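Local structure of AP endonuclease, family protein 2 (Mycobacterium smegmatis, 5TNV) at residues P71-V76 with T106-V111; R125-A130 with R184-Q189; N226-H231 with Y256-D261; N249-K254 with V279-I284. The protein binds a magnesium ion in a xylose isomerase-like TIM barrel and may act as an endonuclease. All coordinates share one frame; numbering follows the deposited sequence.

How the interactions relate
All four contacts belong to one xylose isomerase-like TIM barrel, whose magnesium ion is held by Glu193, Asp223 and His252. Interaction 4 contains the metal ligand His252, and interaction 3 lies beside it, with centres about 16 Å apart. Both use strand 251-261, and Asn226 OD1 accepts a probable hydrogen bond of 2.8 Å from Lys254 NZ. Interaction 1 approaches the metal from other loops: the Thr106 side chain is about 8 Å from the ion, that of Arg229 in interaction 3 about 7 Å. Interaction 2 lies away from the site on the outer helices, yet Gln189 OE1 is 2.9 Å from Asn249 ND2 of interaction 4, probably hydrogen-bonded.

Interaction 1: residues P71-V76 with T106-V111; sequences PTDAWV and TRSSIV
Asp73 and Thr106 bring two irregular loops together, their CA atoms 6.4 Å apart. These are beta-alpha loops of the TIM barrel: residues 71-76 follow strand 68-70, and residues 106-111 come after strand 99-104, its neighbour in the barrel sheet. The Asp73 carboxylate joins them. With CG placed between its own backbone N and carbonyl carbon (chi1 63°), it turns both oxygens toward the other loop. Asp73 OD1 takes two bonds: in the conformer described here, one of two for Thr106, Thr106 OG1 donates to its syn lone pair at 2.9 Å, while Thr106 N approaches from above the carboxylate plane, with an N-H...O angle of 142°. Two donors on one oxygen, and a third on its partner, should limit rotation of the carboxylate. Apolar contact is slight, with Thr72 CB 3.9 Å from the Thr106 methyl CG2 in that conformer. Thr72 OG1 is occupied within its own loop, donating to Pro71 O and accepting from Ala74 N in an ST turn. The pair lies near the metal site, the Thr106 side chain being about 6 Å from that of the magnesium ligand Glu193. At the far end of the carboxylate, Ser108 OG donates to Asp73 OD2 at 2.8 Å, on the syn side but 32° out of plane.

Interaction 2: residues R125-A130 with R184-Q189; sequences RLIDLA and RTNGIQ
A chi1 of -74° in Asn186 sets CG beside its backbone N, and a chi2 near zero turns the amide so that ND2 faces helix 116-133; in Asp128, chi1 -78° brings the carboxylate back toward that amide although its CB points away. The two N-H groups of Asn186 ND2 are thereby divided between main chain and side chain. One reaches Ile127 O at 3.0 Å, well above the carbonyl plane; the other reaches Asp128 OD1, also at 3.0 Å and on its anti side. Both acceptors lie nearly in the amide plane, and carboxylate and amide planes are 37° apart. A water donates to Asp128 OD1 and to Asn186 OD1, closing a small ring. Asp128 OD1 is also bonded to His182, one turn back on helix 169-185. That helix ends just before Asn186, in a Schellman motif with Gly187 at C-prime, and the turn directs Ile188 inward. Ile188 CD1 lies 3.9 Å from Ala130 CB and 4.2 Å from Ile127 CG2. Ile127, Ala130 and Ile188 all pack on Val138 of strand 137-141, so the contact joins helix 116-133 to the C-terminal end of helix 169-185 over that strand, while Gln189 enters strand 189-193 alongside it.

Interaction 3: residues N226-H231 with Y256-D261; sequences NLVRLH and YSRDFD
Arg258 NH1 reaches across to two carbonyls of the 226-231 turn, donating to Leu230 O at 2.8 Å and to Val228 O at 2.9 Å. The bond to Leu230 O lies in the carbonyl plane, whereas at Val228 the nitrogen sits 42° out of that plane. Since NH2 bonds to Arg232 O, this guanidinium binds three main-chain oxygens of residues 228 to 232. The second arginine works in reverse, from the turn toward the strand: Arg229 NH1 donates to Tyr256 OH at 3.0 Å, with the hydroxyl in its guanidinium plane, and NH2 forms a salt bridge to Glu196. In this TIM barrel the turn follows strand 218-221, and Tyr256 and Arg258 belong to the long strand 251-261, which runs on past the barrel wall to pair with strand 266-272. Side by side and pointing the same way, Arg229 and Tyr256 also meet through a CH-pi contact, Arg229 CB resting 3.5 Å from the centroid of the Tyr256 ring and almost on its normal. The crowded position of Arg229 CG (chi1 70°) lets the extended chain follow the ring to its hydroxyl, Arg229 CD passing 3.3 Å from Tyr256 OH. Further out, Val228 CG1 packs 4.1 Å from Arg258 CD, and Ile154 of a second subunit lies against Arg258.

Interaction 4: residues N249-K254 with V279-I284; sequences NFWHIK and VNYRQI
Tyr281, the first residue of helix 281-290, reaches inward to strand 251-261, and its side chain can be followed outward from a CB that points toward the strand. Beyond CB and CG, one side of the ring does most of the packing: Tyr281 CD1 lies 3.7 Å from Ile253 CD1, and Tyr281 CE1 is 3.6 Å from Ile253 CG1. The isoleucine thus covers one face in a CH-pi contact, and Val279 CG1 rests on the opposite face, so the ring is clamped between two aliphatic branches. Tyr281 CE1 also touches Trp251 CZ2 at 3.9 Å, the indole carbon lying at the edge of the phenol. On the other side, CE2 comes close to Lys254 O. At the tip, Tyr281 OH donates to that same Lys254 O at 2.8 Å, tilted 31° from the carbonyl plane. The hydroxyl bonds with Tyr241 OH as well. Trp251, with CG anti to its backbone N (chi1 -162°), meets the helix once more where Ile284 CG2 sits 3.7 Å from Trp251 CZ2, in the indole plane. Helix 281-290 here packs from outside on barrel strand 251-261. Lys254 NZ makes salt bridges to Asp223 and Glu300; Asp223 and His252 are magnesium ligands. The Tyr281 bond therefore anchors the backbone of a second-shell lysine, whose positive charge probably helps to balance the acidic groups around the metal.

Interaction 1: residues P71-V76 with T106-V111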
# COMPACT_ATOMS: atom_id res chain seq x y z
N PRO A 71 -10.48 -14.85 -19.52
CA PRO A 71 -11.66 -15.38 -18.81
C PRO A 71 -11.30 -16.47 -17.79
O PRO A 71 -12.17 -16.82 -16.99
CB PRO A 71 -12.50 -15.96 -19.95
CG PRO A 71 -11.47 -16.40 -20.95
CD PRO A 71 -10.44 -15.29 -20.92
N THR A 72 -10.11 -17.01 -17.87
CA THR A 72 -9.73 -18.23 -17.12
C THR A 72 -10.66 -19.36 -17.50
O THR A 72 -11.33 -19.30 -18.54
CB THR A 72 -9.58 -17.99 -15.60
OG1 THR A 72 -10.87 -17.98 -14.93
CG2 THR A 72 -8.83 -16.73 -15.29
N ASP A 73 -10.69 -20.42 -16.69
CA ASP A 73 -11.69 -21.47 -16.71
C ASP A 73 -12.46 -21.50 -15.41
O ASP A 73 -13.28 -22.43 -15.20
CB ASP A 73 -11.09 -22.86 -16.99
CG ASP A 73 -10.13 -23.32 -15.96
OD1 ASP A 73 -9.88 -22.57 -15.02
OD2 ASP A 73 -9.57 -24.44 -16.08
N ALA A 74 -12.33 -20.48 -14.56
CA ALA A 74 -12.98 -20.42 -13.24
C ALA A 74 -14.18 -19.48 -13.20
O ALA A 74 -14.77 -19.30 -12.12
CB ALA A 74 -11.91 -20.01 -12.22
N TRP A 75 -14.52 -18.91 -14.34
CA TRP A 75 -15.63 -17.97 -14.53
C TRP A 75 -16.55 -18.66 -15.55
O TRP A 75 -16.93 -19.84 -15.36
CB TRP A 75 -15.11 -16.58 -14.85
CG TRP A 75 -16.14 -15.55 -15.18
CD1 TRP A 75 -17.19 -15.15 -14.43
CD2 TRP A 75 -16.22 -14.80 -16.39
NE1 TRP A 75 -17.93 -14.20 -15.07
CE2 TRP A 75 -17.35 -13.97 -16.29
CE3 TRP A 75 -15.46 -14.72 -17.57
CZ2 TRP A 75 -17.74 -13.10 -17.31
CZ3 TRP A 75 -15.84 -13.88 -18.58
CH2 TRP A 75 -16.97 -13.06 -18.44
N VAL A 76 -16.97 -18.01 -16.63
CA VAL A 76 -17.76 -18.66 -17.67
C VAL A 76 -16.90 -19.74 -18.34
O VAL A 76 -15.83 -19.39 -18.87
CB VAL A 76 -18.25 -17.63 -18.69
CG1 VAL A 76 -18.95 -18.32 -19.84
CG2 VAL A 76 -19.13 -16.55 -18.07
N THR A 106 -7.00 -22.83 -14.57
CA THR A 106 -6.50 -22.61 -13.20
C THR A 106 -6.11 -23.94 -12.63
O THR A 106 -5.18 -24.64 -13.02
CB THR A 106 -7.54 -21.76 -12.46
OG1 THR A 106 -8.82 -22.42 -12.37
CG2 THR A 106 -7.76 -20.43 -13.19
N ARG A 107 -6.49 -24.54 -11.64
CA ARG A 107 -6.59 -25.72 -10.87
C ARG A 107 -7.29 -26.84 -11.66
O ARG A 107 -8.22 -27.47 -11.23
CB ARG A 107 -7.20 -25.44 -9.49
CG ARG A 107 -6.36 -24.40 -8.72
CD ARG A 107 -6.89 -24.14 -7.30
NE ARG A 107 -6.17 -23.00 -6.73
CZ ARG A 107 -4.93 -23.06 -6.26
NH1 ARG A 107 -4.27 -24.21 -6.21
NH2 ARG A 107 -4.36 -21.95 -5.82
N SER A 108 -6.75 -27.04 -12.85
CA SER A 108 -7.24 -27.94 -13.88
C SER A 108 -6.08 -28.66 -14.53
O SER A 108 -5.84 -28.59 -15.73
CB SER A 108 -8.04 -27.18 -14.93
OG SER A 108 -9.08 -26.50 -14.30
N SER A 109 -5.28 -29.35 -13.72
CA SER A 109 -4.03 -29.93 -14.21
C SER A 109 -4.28 -31.05 -15.23
O SER A 109 -5.15 -31.92 -15.00
CB SER A 109 -3.23 -30.49 -13.06
OG SER A 109 -2.10 -31.18 -13.59
N ILE A 110 -3.47 -31.07 -16.28
CA ILE A 110 -3.56 -32.13 -17.28
C ILE A 110 -3.00 -33.45 -16.76
O ILE A 110 -3.12 -34.46 -17.48
CB ILE A 110 -2.94 -31.69 -18.62
CG1 ILE A 110 -1.44 -31.52 -18.53
CG2 ILE A 110 -3.66 -30.47 -19.17
CD1 ILE A 110 -0.72 -30.88 -19.67
N VAL A 111 -2.47 -33.50 -15.53
CA VAL A 111 -2.14 -34.76 -14.89
C VAL A 111 -2.88 -34.93 -13.58
O VAL A 111 -2.51 -35.79 -12.78
CB VAL A 111 -0.61 -35.00 -14.74
CG1 VAL A 111 0.05 -35.15 -16.10
CG2 VAL A 111 0.06 -33.91 -13.90

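Interaction 2: residues R125-A130 with R184-Q189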
# COMPACT_ATOMS: atom_id res chain seq x y z
N ARG A 125 -9.79 -27.85 -26.52
CA ARG A 125 -10.94 -27.03 -26.93
C ARG A 125 -10.61 -25.54 -26.85
O ARG A 125 -10.98 -24.75 -27.74
CB ARG A 125 -12.16 -27.38 -26.12
CG ARG A 125 -12.81 -28.68 -26.43
CD ARG A 125 -14.14 -28.94 -25.73
NE ARG A 125 -15.11 -27.96 -26.18
CZ ARG A 125 -15.78 -27.98 -27.33
NH1 ARG A 125 -15.54 -29.00 -28.16
NH2 ARG A 125 -16.64 -26.99 -27.61
N LEU A 126 -9.94 -25.14 -25.77
CA LEU A 126 -9.55 -23.73 -25.60
C LEU A 126 -8.54 -23.29 -26.67
O LEU A 126 -8.60 -22.15 -27.14
CB LEU A 126 -9.04 -23.48 -24.20
CG LEU A 126 -10.06 -23.66 -23.09
CD1 LEU A 126 -9.40 -23.53 -21.72
CD2 LEU A 126 -11.20 -22.65 -23.19
N ILE A 127 -7.63 -24.18 -27.09
CA ILE A 127 -6.72 -23.88 -28.19
C ILE A 127 -7.48 -23.65 -29.48
O ILE A 127 -7.08 -22.78 -30.26
CB ILE A 127 -5.63 -24.94 -28.27
CG1 ILE A 127 -4.69 -24.89 -27.06
CG2 ILE A 127 -4.86 -24.84 -29.59
CD1 ILE A 127 -3.74 -26.06 -26.93
N ASP A 128 -8.56 -24.39 -29.74
CA ASP A 128 -9.39 -24.08 -30.89
C ASP A 128 -10.21 -22.83 -30.77
O ASP A 128 -10.37 -22.11 -31.74
CB ASP A 128 -10.33 -25.30 -31.21
CG ASP A 128 -9.56 -26.38 -31.93
OD1 ASP A 128 -8.57 -26.13 -32.68
OD2 ASP A 128 -9.96 -27.54 -31.77
N LEU A 129 -10.68 -22.49 -29.56
CA LEU A 129 -11.44 -21.27 -29.36
C LEU A 129 -10.60 -20.02 -29.41
O LEU A 129 -11.07 -18.94 -29.88
CB LEU A 129 -12.20 -21.32 -28.00
CG LEU A 129 -13.43 -22.25 -28.03
CD1 LEU A 129 -13.85 -22.65 -26.63
CD2 LEU A 129 -14.57 -21.58 -28.77
N ALA A 130 -9.38 -20.09 -28.92
CA ALA A 130 -8.55 -18.88 -28.74
C ALA A 130 -8.42 -18.06 -29.98
O ALA A 130 -8.61 -16.84 -29.94
CB ALA A 130 -7.22 -19.30 -28.14
N ARG A 184 0.69 -24.65 -31.95
CA ARG A 184 1.47 -24.24 -33.11
C ARG A 184 0.65 -24.22 -34.39
O ARG A 184 0.66 -23.27 -35.16
CB ARG A 184 2.68 -25.14 -33.27
CG ARG A 184 3.68 -24.64 -34.30
CD ARG A 184 4.64 -25.63 -34.85
NE ARG A 184 5.63 -26.16 -34.00
CZ ARG A 184 5.77 -27.44 -33.61
NH1 ARG A 184 6.80 -27.68 -32.84
NH2 ARG A 184 4.96 -28.44 -33.92
N THR A 185 -0.11 -25.28 -34.61
CA THR A 185 -0.97 -25.37 -35.80
C THR A 185 -1.96 -24.22 -35.86
O THR A 185 -2.30 -23.73 -36.94
CB THR A 185 -1.69 -26.71 -35.78
OG1 THR A 185 -0.67 -27.71 -35.86
CG2 THR A 185 -2.70 -26.85 -36.92
N ASN A 186 -2.45 -23.77 -34.71
CA ASN A 186 -3.40 -22.68 -34.61
C ASN A 186 -2.79 -21.30 -34.55
O ASN A 186 -3.51 -20.32 -34.37
CB ASN A 186 -4.35 -22.90 -33.44
CG ASN A 186 -5.37 -23.97 -33.73
OD1 ASN A 186 -5.31 -24.69 -34.74
ND2 ASN A 186 -6.39 -24.07 -32.89
N GLY A 187 -1.48 -21.21 -34.73
CA GLY A 187 -0.80 -19.92 -34.76
C GLY A 187 -0.66 -19.28 -33.39
O GLY A 187 -0.43 -18.05 -33.37
N ILE A 188 -0.77 -20.02 -32.31
CA ILE A 188 -0.68 -19.47 -30.97
C ILE A 188 0.36 -20.26 -30.19
O ILE A 188 1.05 -21.12 -30.74
CB ILE A 188 -2.07 -19.46 -30.29
CG1 ILE A 188 -2.61 -20.84 -29.97
CG2 ILE A 188 -3.06 -18.65 -31.09
CD1 ILE A 188 -3.70 -20.85 -28.92
N GLN A 189 0.49 -19.98 -28.89
CA GLN A 189 1.40 -20.75 -28.05
C GLN A 189 0.72 -21.18 -26.76
O GLN A 189 -0.27 -20.56 -26.31
CB GLN A 189 2.68 -19.98 -27.73
CG GLN A 189 3.50 -19.64 -28.95
CD GLN A 189 4.84 -19.01 -28.60
OE1 GLN A 189 5.36 -19.14 -27.52
NE2 GLN A 189 5.42 -18.35 -29.57
O HOH W 1 -6.72 -27.02 -34.96

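Interaction 3: residues N226-H231 with Y256-D261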
# COMPACT_ATOMS: atom_id res chain seq x y z
N ASN A 226 3.69 -15.93 -7.11
CA ASN A 226 3.31 -17.16 -6.45
C ASN A 226 4.38 -17.63 -5.45
O ASN A 226 4.05 -18.24 -4.44
CB ASN A 226 3.05 -18.27 -7.45
CG ASN A 226 1.82 -18.06 -8.30
OD1 ASN A 226 0.89 -17.33 -7.89
ND2 ASN A 226 1.77 -18.69 -9.45
N LEU A 227 5.64 -17.39 -5.77
CA LEU A 227 6.77 -17.77 -4.94
C LEU A 227 7.13 -16.73 -3.92
O LEU A 227 7.46 -17.06 -2.75
CB LEU A 227 7.98 -18.13 -5.80
CG LEU A 227 7.75 -19.23 -6.86
CD1 LEU A 227 9.06 -19.57 -7.53
CD2 LEU A 227 7.06 -20.45 -6.28
N VAL A 228 7.13 -15.43 -4.28
CA VAL A 228 7.55 -14.36 -3.39
C VAL A 228 6.67 -14.31 -2.14
O VAL A 228 7.13 -13.91 -1.06
CB VAL A 228 7.54 -13.03 -4.17
CG1 VAL A 228 7.64 -11.81 -3.28
CG2 VAL A 228 8.62 -13.04 -5.25
N ARG A 229 5.40 -14.70 -2.24
CA ARG A 229 4.47 -14.65 -1.09
C ARG A 229 4.79 -15.72 -0.07
O ARG A 229 4.24 -15.64 1.06
CB ARG A 229 3.05 -14.83 -1.60
CG ARG A 229 2.72 -16.24 -2.12
CD ARG A 229 1.52 -16.22 -3.03
NE ARG A 229 1.24 -17.52 -3.60
CZ ARG A 229 0.27 -17.73 -4.49
NH1 ARG A 229 -0.57 -16.76 -4.82
NH2 ARG A 229 0.15 -18.95 -5.03
N LEU A 230 5.57 -16.75 -0.38
CA LEU A 230 5.65 -17.93 0.46
C LEU A 230 6.54 -17.70 1.69
O LEU A 230 7.58 -17.02 1.64
CB LEU A 230 6.22 -19.09 -0.33
CG LEU A 230 5.38 -19.50 -1.55
CD1 LEU A 230 6.12 -20.57 -2.36
CD2 LEU A 230 4.01 -19.97 -1.14
N HIS A 231 6.16 -18.35 2.79
CA HIS A 231 6.91 -18.26 4.04
C HIS A 231 8.01 -19.31 4.08
O HIS A 231 8.03 -20.21 4.95
CB HIS A 231 5.93 -18.37 5.23
CG HIS A 231 4.89 -17.32 5.27
ND1 HIS A 231 4.31 -16.94 6.48
CD2 HIS A 231 4.26 -16.57 4.33
CE1 HIS A 231 3.40 -16.02 6.27
NE2 HIS A 231 3.35 -15.79 4.97
N TYR A 256 3.68 -8.76 -3.96
CA TYR A 256 3.45 -8.93 -2.53
C TYR A 256 4.52 -8.18 -1.77
O TYR A 256 5.68 -8.20 -2.22
CB TYR A 256 3.57 -10.40 -2.09
CG TYR A 256 2.55 -11.30 -2.70
CD1 TYR A 256 2.67 -11.82 -3.98
CD2 TYR A 256 1.39 -11.65 -1.98
CE1 TYR A 256 1.73 -12.63 -4.54
CE2 TYR A 256 0.42 -12.48 -2.53
CZ TYR A 256 0.58 -12.98 -3.83
OH TYR A 256 -0.32 -13.82 -4.41
N SER A 257 4.21 -7.54 -0.63
CA SER A 257 5.28 -7.27 0.31
C SER A 257 5.88 -8.62 0.74
O SER A 257 5.19 -9.64 0.73
CB SER A 257 4.78 -6.51 1.52
OG SER A 257 3.78 -7.24 2.19
N ARG A 258 7.14 -8.58 1.17
CA ARG A 258 7.81 -9.78 1.68
C ARG A 258 8.68 -9.32 2.85
O ARG A 258 9.41 -8.32 2.72
CB ARG A 258 8.67 -10.43 0.62
CG ARG A 258 9.44 -11.66 1.07
CD ARG A 258 10.14 -12.36 -0.09
NE ARG A 258 10.98 -13.47 0.33
CZ ARG A 258 10.52 -14.67 0.71
NH1 ARG A 258 9.24 -14.96 0.64
NH2 ARG A 258 11.40 -15.56 1.15
N ASP A 259 8.62 -9.99 3.98
CA ASP A 259 9.42 -9.63 5.11
C ASP A 259 9.80 -10.90 5.89
O ASP A 259 9.17 -11.97 5.77
CB ASP A 259 8.73 -8.66 6.07
CG ASP A 259 9.72 -7.82 6.89
OD1 ASP A 259 10.80 -7.53 6.36
OD2 ASP A 259 9.39 -7.46 8.04
N PHE A 260 10.81 -10.74 6.73
CA PHE A 260 11.31 -11.85 7.56
C PHE A 260 11.93 -11.23 8.81
O PHE A 260 12.54 -10.15 8.73
CB PHE A 260 12.34 -12.65 6.79
CG PHE A 260 13.04 -13.76 7.52
CD1 PHE A 260 12.36 -14.92 7.87
CD2 PHE A 260 14.38 -13.64 7.86
CE1 PHE A 260 13.00 -15.96 8.52
CE2 PHE A 260 15.04 -14.66 8.54
CZ PHE A 260 14.35 -15.82 8.87
N ASP A 261 11.79 -11.92 9.92
CA ASP A 261 12.29 -11.48 11.21
C ASP A 261 13.32 -12.48 11.73
O ASP A 261 12.93 -13.50 12.29
CB ASP A 261 11.15 -11.33 12.21
CG ASP A 261 11.61 -10.78 13.53
OD1 ASP A 261 12.27 -9.71 13.53
OD2 ASP A 261 11.34 -11.39 14.58

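Interaction 4: residues N249-K254 with V279-I284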
# COMPACT_ATOMS: atom_id res chain seq x y z
N ASN A 249 6.82 -16.68 -22.46
CA ASN A 249 5.95 -16.25 -23.60
C ASN A 249 4.64 -15.61 -23.13
O ASN A 249 3.82 -15.27 -23.97
CB ASN A 249 5.71 -17.38 -24.58
CG ASN A 249 4.90 -18.51 -23.97
OD1 ASN A 249 4.71 -18.60 -22.76
ND2 ASN A 249 4.49 -19.45 -24.80
N PHE A 250 4.44 -15.45 -21.84
CA PHE A 250 3.19 -14.96 -21.24
C PHE A 250 3.54 -14.59 -19.80
O PHE A 250 4.51 -15.12 -19.27
CB PHE A 250 2.16 -16.08 -21.28
CG PHE A 250 0.81 -15.75 -20.68
CD1 PHE A 250 0.11 -14.62 -21.05
CD2 PHE A 250 0.22 -16.62 -19.75
CE1 PHE A 250 -1.13 -14.33 -20.54
CE2 PHE A 250 -1.04 -16.33 -19.24
CZ PHE A 250 -1.73 -15.22 -19.64
N TRP A 251 2.74 -13.75 -19.16
CA TRP A 251 3.15 -13.28 -17.83
C TRP A 251 1.92 -12.89 -16.98
O TRP A 251 1.36 -11.83 -17.16
CB TRP A 251 4.11 -12.11 -18.00
CG TRP A 251 4.96 -11.78 -16.80
CD1 TRP A 251 4.94 -12.28 -15.52
CD2 TRP A 251 6.03 -10.81 -16.83
NE1 TRP A 251 5.93 -11.67 -14.77
CE2 TRP A 251 6.61 -10.78 -15.55
CE3 TRP A 251 6.51 -10.01 -17.84
CZ2 TRP A 251 7.68 -9.93 -15.28
CZ3 TRP A 251 7.59 -9.15 -17.58
CH2 TRP A 251 8.15 -9.12 -16.30
N HIS A 252 1.60 -13.76 -16.03
CA HIS A 252 0.76 -13.42 -14.88
C HIS A 252 1.65 -12.57 -13.95
O HIS A 252 2.68 -13.07 -13.49
CB HIS A 252 0.29 -14.64 -14.12
CG HIS A 252 -0.80 -15.45 -14.71
ND1 HIS A 252 -1.40 -16.45 -13.98
CD2 HIS A 252 -1.36 -15.39 -15.96
CE1 HIS A 252 -2.31 -16.96 -14.80
NE2 HIS A 252 -2.34 -16.37 -15.97
N ILE A 253 1.24 -11.35 -13.71
CA ILE A 253 2.15 -10.37 -13.08
C ILE A 253 1.45 -9.78 -11.85
O ILE A 253 0.48 -9.04 -11.98
CB ILE A 253 2.60 -9.34 -14.13
CG1 ILE A 253 3.63 -8.37 -13.54
CG2 ILE A 253 1.47 -8.60 -14.82
CD1 ILE A 253 4.38 -7.54 -14.57
N LYS A 254 2.00 -10.09 -10.69
CA LYS A 254 1.44 -9.63 -9.40
C LYS A 254 2.58 -9.47 -8.41
O LYS A 254 3.68 -10.01 -8.58
CB LYS A 254 0.34 -10.56 -8.88
CG LYS A 254 0.76 -11.97 -8.57
CD LYS A 254 -0.35 -12.75 -7.86
CE LYS A 254 -0.06 -14.24 -7.65
NZ LYS A 254 -0.12 -14.98 -8.93
N VAL A 279 8.99 -7.12 -5.34
CA VAL A 279 9.58 -7.10 -6.67
C VAL A 279 9.63 -5.66 -7.18
O VAL A 279 8.65 -4.92 -6.96
CB VAL A 279 8.75 -7.95 -7.65
CG1 VAL A 279 9.44 -7.99 -9.04
CG2 VAL A 279 8.52 -9.37 -7.14
N ASN A 280 10.71 -5.28 -7.85
CA ASN A 280 10.78 -4.02 -8.58
C ASN A 280 10.36 -4.28 -10.02
O ASN A 280 11.18 -4.67 -10.86
CB ASN A 280 12.17 -3.41 -8.51
CG ASN A 280 12.18 -2.03 -9.18
OD1 ASN A 280 11.35 -1.70 -10.03
ND2 ASN A 280 13.18 -1.20 -8.83
N TYR A 281 9.06 -4.13 -10.31
CA TYR A 281 8.59 -4.46 -11.65
C TYR A 281 8.98 -3.42 -12.69
O TYR A 281 8.87 -3.73 -13.91
CB TYR A 281 7.09 -4.73 -11.65
CG TYR A 281 6.76 -6.16 -11.23
CD1 TYR A 281 7.05 -7.22 -12.09
CD2 TYR A 281 6.18 -6.47 -10.03
CE1 TYR A 281 6.76 -8.52 -11.76
CE2 TYR A 281 5.88 -7.78 -9.67
CZ TYR A 281 6.17 -8.80 -10.54
OH TYR A 281 5.89 -10.12 -10.25
N ARG A 282 9.41 -2.21 -12.30
CA ARG A 282 9.96 -1.28 -13.30
C ARG A 282 11.24 -1.90 -13.88
O ARG A 282 11.44 -2.01 -15.08
CB ARG A 282 10.16 0.10 -12.68
CG ARG A 282 10.62 1.15 -13.68
CD ARG A 282 10.80 2.54 -13.00
NE ARG A 282 9.59 2.89 -12.30
CZ ARG A 282 8.47 3.31 -12.85
NH1 ARG A 282 8.44 3.74 -14.10
NH2 ARG A 282 7.39 3.35 -12.12
N GLN A 283 12.14 -2.31 -12.98
CA GLN A 283 13.38 -2.96 -13.39
C GLN A 283 13.08 -4.27 -14.11
O GLN A 283 13.70 -4.58 -15.13
CB GLN A 283 14.27 -3.20 -12.20
CG GLN A 283 14.91 -2.00 -11.59
CD GLN A 283 15.69 -2.32 -10.29
OE1 GLN A 283 15.64 -3.46 -9.77
NE2 GLN A 283 16.37 -1.34 -9.78
N ILE A 284 12.16 -5.07 -13.59
CA ILE A 284 11.94 -6.42 -14.15
C ILE A 284 11.21 -6.36 -15.49
O ILE A 284 11.57 -7.14 -16.39
CB ILE A 284 11.28 -7.33 -13.09
CG1 ILE A 284 12.21 -7.56 -11.90
CG2 ILE A 284 10.76 -8.61 -13.72
CD1 ILE A 284 13.52 -8.17 -12.21